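NAD-dependent protein deacylase 2 (Archaeoglobus fulgidus, PDB 4TWJ) catalyses NAD-dependent removal of acyl groups from protein lysines, deacetylating the archaeal chromatin protein Alba and so strengthening its DNA binding to repress transcription. Local coordinates at residues I85-R90 and K241-V246; E116-M121 and L194-A199. All blocks are in the same frame, centred on the assembly; numbering follows the deposited sequence.

Both contacts join sequence-distant parts of the sirtuin chain, but they share no helix or strand. Both are largely buried, contact 2 deeper in the chain. Contact 1, centred about 17 Å from the centre of the chain, packs helix 80-90 on helix 235-249; its small centre is apolar, and the partly exposed Glu87 brings the charge. Contact 2, whose centre is about 7 Å from that of the chain, is made by loops that follow strands 114-116 and 186-190, and lies at the active site, where apolar touches are combined with a bridging water. The two centres are 24 Å apart and the nearest atoms about 12 Å; along the sequence, contact 2 is nested within the loop closed by contact 1.

Contact 1: I85-R90 and K241-V246; sequences IAELER and KIVEEV
Glu87 meets Val243 with the aliphatic part of its chain: CG lies 4.0 Å from Val243 CG1, the two side chains crossing at about a right angle. The extended first torsion (CG anti to the backbone N, chi1 -179°) carries CG toward the neighbouring helix, and a bend at chi2 (60°) then swings the carboxylate off the valine. There OE1 accepts a salt-bridging hydrogen bond of 2.7 Å from Arg90 NH2, while OE2 pairs with Lys247, one turn beyond Val243 on the other helix. The carboxylate thus ties the two helices together electrostatically beside the apolar touch. An alanine here, lacking CG and the carboxylate, would probably leave Arg90 and Lys247 without their common counter-charge and open a gap beside Val243 CG1.

Leu88 makes the central apolar contact. Its CG sits 3.7 Å from Val243 CG2, and its CD1 and CD2 both lie 4.0 Å from that same methyl, so Val243 CG2 fits against the fork of the leucine. The side chains slide past each other in opposite directions, and the backbones approach here to 6.9 Å between Leu88 CA and Val243 CA. Val243 therefore divides its methyls, CG1 to the glutamate and CG2 to the buried leucine. Leu88 also packs on Val94 of strand 94-99.

Arg90, one turn after Glu87, keeps the acceptor OE1 within its guanidinium plane, with an N-H...O angle of 148°, and meets it nearly along the C-O direction. Ala86 O lies 4.0 Å above that plane, toward the rim of the Arg90 guanidinium.

On the partner helix, Ile242 and Val246 lean on helix 2-14: this is helix-on-helix packing at the parallel sheet of the Rossmann-type domain of sirtuins.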
# COMPACT_ATOMS: atom_id res chain seq x y z
N ILE A 85 -4.76 -3.15 -11.43
CA ILE A 85 -4.10 -4.15 -10.60
C ILE A 85 -5.05 -5.30 -10.26
O ILE A 85 -4.65 -6.46 -10.27
CB ILE A 85 -3.49 -3.50 -9.33
CG1 ILE A 85 -2.33 -2.59 -9.74
CG2 ILE A 85 -3.01 -4.55 -8.35
CD1 ILE A 85 -1.91 -1.61 -8.66
N ALA A 86 -6.31 -4.98 -9.98
CA ALA A 86 -7.34 -5.99 -9.78
C ALA A 86 -7.50 -6.87 -11.03
O ALA A 86 -7.63 -8.09 -10.92
CB ALA A 86 -8.67 -5.34 -9.41
N GLU A 87 -7.49 -6.25 -12.20
CA GLU A 87 -7.64 -6.98 -13.47
C GLU A 87 -6.46 -7.92 -13.73
O GLU A 87 -6.65 -9.04 -14.20
CB GLU A 87 -7.84 -6.00 -14.63
CG GLU A 87 -8.04 -6.64 -16.01
CD GLU A 87 -9.25 -7.55 -16.10
OE1 GLU A 87 -10.14 -7.49 -15.23
OE2 GLU A 87 -9.31 -8.34 -17.07
N LEU A 88 -5.25 -7.48 -13.41
CA LEU A 88 -4.07 -8.34 -13.57
C LEU A 88 -4.13 -9.57 -12.67
O LEU A 88 -3.61 -10.63 -13.03
CB LEU A 88 -2.78 -7.55 -13.32
CG LEU A 88 -2.41 -6.53 -14.39
CD1 LEU A 88 -1.29 -5.62 -13.91
CD2 LEU A 88 -2.03 -7.21 -15.70
N GLU A 89 -4.76 -9.44 -11.50
CA GLU A 89 -5.00 -10.59 -10.62
C GLU A 89 -6.07 -11.51 -11.22
O GLU A 89 -5.91 -12.73 -11.25
CB GLU A 89 -5.39 -10.13 -9.21
CG GLU A 89 -5.56 -11.27 -8.21
CD GLU A 89 -5.84 -10.78 -6.80
OE1 GLU A 89 -6.08 -9.57 -6.60
OE2 GLU A 89 -5.81 -11.62 -5.87
N ARG A 90 -7.15 -10.91 -11.71
CA ARG A 90 -8.22 -11.64 -12.38
C ARG A 90 -7.69 -12.46 -13.56
O ARG A 90 -8.15 -13.57 -13.82
CB ARG A 90 -9.31 -10.66 -12.85
CG ARG A 90 -10.62 -11.31 -13.27
CD ARG A 90 -11.69 -10.25 -13.50
NE ARG A 90 -12.07 -9.57 -12.25
CZ ARG A 90 -11.79 -8.29 -11.94
NH1 ARG A 90 -12.20 -7.82 -10.77
NH2 ARG A 90 -11.14 -7.49 -12.77
N LYS A 241 -2.76 1.23 -19.40
CA LYS A 241 -2.03 1.03 -20.65
C LYS A 241 -1.19 -0.25 -20.61
O LYS A 241 -1.11 -0.96 -21.61
CB LYS A 241 -1.14 2.22 -20.98
CG LYS A 241 -1.92 3.47 -21.35
CD LYS A 241 -1.00 4.64 -21.65
CE LYS A 241 -1.78 5.95 -21.66
NZ LYS A 241 -2.87 5.95 -22.67
N ILE A 242 -0.58 -0.52 -19.46
CA ILE A 242 0.15 -1.78 -19.28
C ILE A 242 -0.79 -2.98 -19.43
O ILE A 242 -0.47 -3.92 -20.15
CB ILE A 242 0.87 -1.84 -17.91
CG1 ILE A 242 2.01 -0.81 -17.86
CG2 ILE A 242 1.44 -3.23 -17.67
CD1 ILE A 242 2.66 -0.67 -16.50
N VAL A 243 -1.95 -2.92 -18.79
CA VAL A 243 -2.92 -4.02 -18.86
C VAL A 243 -3.36 -4.26 -20.31
O VAL A 243 -3.39 -5.40 -20.77
CB VAL A 243 -4.16 -3.76 -17.97
CG1 VAL A 243 -5.24 -4.81 -18.23
CG2 VAL A 243 -3.78 -3.76 -16.50
N GLU A 244 -3.68 -3.19 -21.03
CA GLU A 244 -4.11 -3.32 -22.42
C GLU A 244 -3.02 -3.98 -23.28
O GLU A 244 -3.32 -4.84 -24.11
CB GLU A 244 -4.51 -1.95 -23.01
CG GLU A 244 -5.76 -1.35 -22.38
CD GLU A 244 -6.98 -2.26 -22.46
OE1 GLU A 244 -7.67 -2.23 -23.51
OE2 GLU A 244 -7.26 -2.99 -21.49
N GLU A 245 -1.76 -3.60 -23.05
CA GLU A 245 -0.64 -4.19 -23.78
C GLU A 245 -0.44 -5.67 -23.42
O GLU A 245 -0.18 -6.49 -24.30
CB GLU A 245 0.65 -3.40 -23.50
CG GLU A 245 1.87 -3.85 -24.30
CD GLU A 245 1.77 -3.56 -25.79
OE1 GLU A 245 0.84 -2.85 -26.23
OE2 GLU A 245 2.66 -4.04 -26.53
N VAL A 246 -0.57 -5.99 -22.14
CA VAL A 246 -0.50 -7.39 -21.70
C VAL A 246 -1.58 -8.22 -22.39
O VAL A 246 -1.32 -9.32 -22.86
CB VAL A 246 -0.64 -7.51 -20.17
CG1 VAL A 246 -0.75 -8.96 -19.74
CG2 VAL A 246 0.54 -6.84 -19.46

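Contact 2: E116-M121 and L194-A199; sequences ELHGSM and LVVYPA
A water molecule bridges His118 and Ala199: His118 NE2 lies 2.8 Å from its oxygen, and Ala199 N donates to it over 3.0 Å. This is the active-site region of the sirtuin fold, formed by loops that follow strands of the parallel Rossmann-type sheet, and His118 is the predicted proton acceptor of the reaction. The water sits at the edge of the imidazole, in its plane. At the other ring nitrogen, His118 ND1 is hydrogen-bonded to the backbone O of Gln100, an NAD-binding residue, so polar partners on both nitrogens fix the rotation of the ring. The modified side chain of the bound peptide packs against His118 as well, which places the contact where the acyl-lysine is received.

Two methyls of 194-199 approach the imidazole obliquely. Val196 CG1 comes to 4.2 Å from His118 CE1; it stands anti to the valine backbone N (chi1 178°), the branch that is turned toward the histidine. Ala199 CB is likewise 4.2 Å from His118 NE2, close beside the water-mediated link. The 194-199 loop also holds substrate, since Val195 and Tyr197 form backbone hydrogen bonds with the peptide, and a cis peptide bond before Pro198 shapes the chain between these residues and Ala199.

On the other segment, Leu117 and His118 are the two central residues of a type I turn from Glu116 to Gly119, closed by Gly119 N to Glu116 O at 3.2 Å. Leu117 CB lies 4.1 Å above the His118 ring plane, toward its rim. Leu117 also touches Leu202 of helix 201-208, and Ala199 packs on Phe21 of strand 18-22. The closest approach of the two segments is apolar, Leu117 CD1 resting 3.6 Å from Ala199 CB.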
# COMPACT_ATOMS: atom_id res chain seq x y z
N GLU A 116 -1.58 -6.31 3.70
CA GLU A 116 -1.58 -4.97 4.29
C GLU A 116 -0.46 -4.85 5.32
O GLU A 116 -0.63 -5.17 6.50
CB GLU A 116 -2.94 -4.66 4.92
CG GLU A 116 -4.05 -4.53 3.89
CD GLU A 116 -5.41 -4.28 4.51
OE1 GLU A 116 -6.10 -3.35 4.06
OE2 GLU A 116 -5.79 -5.02 5.44
N LEU A 117 0.70 -4.40 4.85
CA LEU A 117 1.89 -4.29 5.69
C LEU A 117 1.68 -3.41 6.91
O LEU A 117 2.25 -3.67 7.96
CB LEU A 117 3.06 -3.73 4.88
CG LEU A 117 3.58 -4.58 3.73
CD1 LEU A 117 4.69 -3.82 3.02
CD2 LEU A 117 4.08 -5.94 4.21
N HIS A 118 0.87 -2.37 6.75
CA HIS A 118 0.67 -1.41 7.83
C HIS A 118 -0.75 -1.44 8.39
O HIS A 118 -1.19 -0.48 9.02
CB HIS A 118 1.02 -0.01 7.32
CG HIS A 118 2.45 0.11 6.88
ND1 HIS A 118 2.84 0.91 5.83
CD2 HIS A 118 3.57 -0.48 7.35
CE1 HIS A 118 4.15 0.82 5.68
NE2 HIS A 118 4.62 -0.02 6.58
N GLY A 119 -1.43 -2.57 8.18
CA GLY A 119 -2.80 -2.74 8.67
C GLY A 119 -3.79 -1.87 7.93
O GLY A 119 -3.59 -1.53 6.76
N SER A 120 -4.87 -1.51 8.61
CA SER A 120 -5.92 -0.68 8.01
C SER A 120 -6.80 -0.07 9.08
O SER A 120 -6.71 -0.43 10.25
CB SER A 120 -6.79 -1.52 7.07
OG SER A 120 -7.69 -2.33 7.81
N MET A 121 -7.68 0.84 8.66
CA MET A 121 -8.60 1.52 9.57
C MET A 121 -9.81 0.66 9.97
O MET A 121 -10.57 1.05 10.84
CB MET A 121 -9.13 2.81 8.92
CG MET A 121 -8.06 3.83 8.58
SD MET A 121 -7.25 4.49 10.04
CE MET A 121 -8.62 5.26 10.88
N LEU A 194 9.93 4.32 -1.57
CA LEU A 194 10.79 3.28 -0.98
C LEU A 194 11.73 3.84 0.09
O LEU A 194 12.92 3.53 0.13
CB LEU A 194 11.56 2.53 -2.08
CG LEU A 194 10.65 1.89 -3.13
CD1 LEU A 194 11.45 1.28 -4.27
CD2 LEU A 194 9.74 0.84 -2.50
N VAL A 195 11.16 4.66 0.97
CA VAL A 195 11.88 5.24 2.10
C VAL A 195 11.33 4.78 3.46
O VAL A 195 11.84 5.21 4.50
CB VAL A 195 11.88 6.79 2.04
CG1 VAL A 195 12.65 7.27 0.82
CG2 VAL A 195 10.46 7.35 2.04
N VAL A 196 10.31 3.93 3.46
CA VAL A 196 9.75 3.41 4.70
C VAL A 196 10.09 1.93 4.86
O VAL A 196 9.70 1.10 4.04
CB VAL A 196 8.23 3.63 4.78
CG1 VAL A 196 7.67 3.03 6.07
CG2 VAL A 196 7.90 5.11 4.69
N TYR A 197 10.84 1.63 5.91
CA TYR A 197 11.24 0.28 6.24
C TYR A 197 10.36 -0.24 7.38
O TYR A 197 9.77 0.55 8.12
CB TYR A 197 12.71 0.24 6.65
CG TYR A 197 13.65 0.22 5.47
CD1 TYR A 197 14.03 -0.98 4.88
CD2 TYR A 197 14.16 1.40 4.94
CE1 TYR A 197 14.90 -1.00 3.80
CE2 TYR A 197 15.03 1.39 3.86
CZ TYR A 197 15.39 0.18 3.30
OH TYR A 197 16.25 0.15 2.22
N PRO A 198 10.26 -1.57 7.52
CA PRO A 198 10.87 -2.61 6.68
C PRO A 198 10.21 -2.84 5.31
O PRO A 198 10.72 -3.63 4.53
CB PRO A 198 10.74 -3.87 7.54
CG PRO A 198 9.55 -3.62 8.39
CD PRO A 198 9.59 -2.15 8.69
N ALA A 199 9.11 -2.15 5.00
CA ALA A 199 8.44 -2.33 3.71
C ALA A 199 9.40 -2.21 2.52
O ALA A 199 9.38 -3.05 1.61
CB ALA A 199 7.29 -1.34 3.56
O HOH W 1 7.36 -0.60 6.82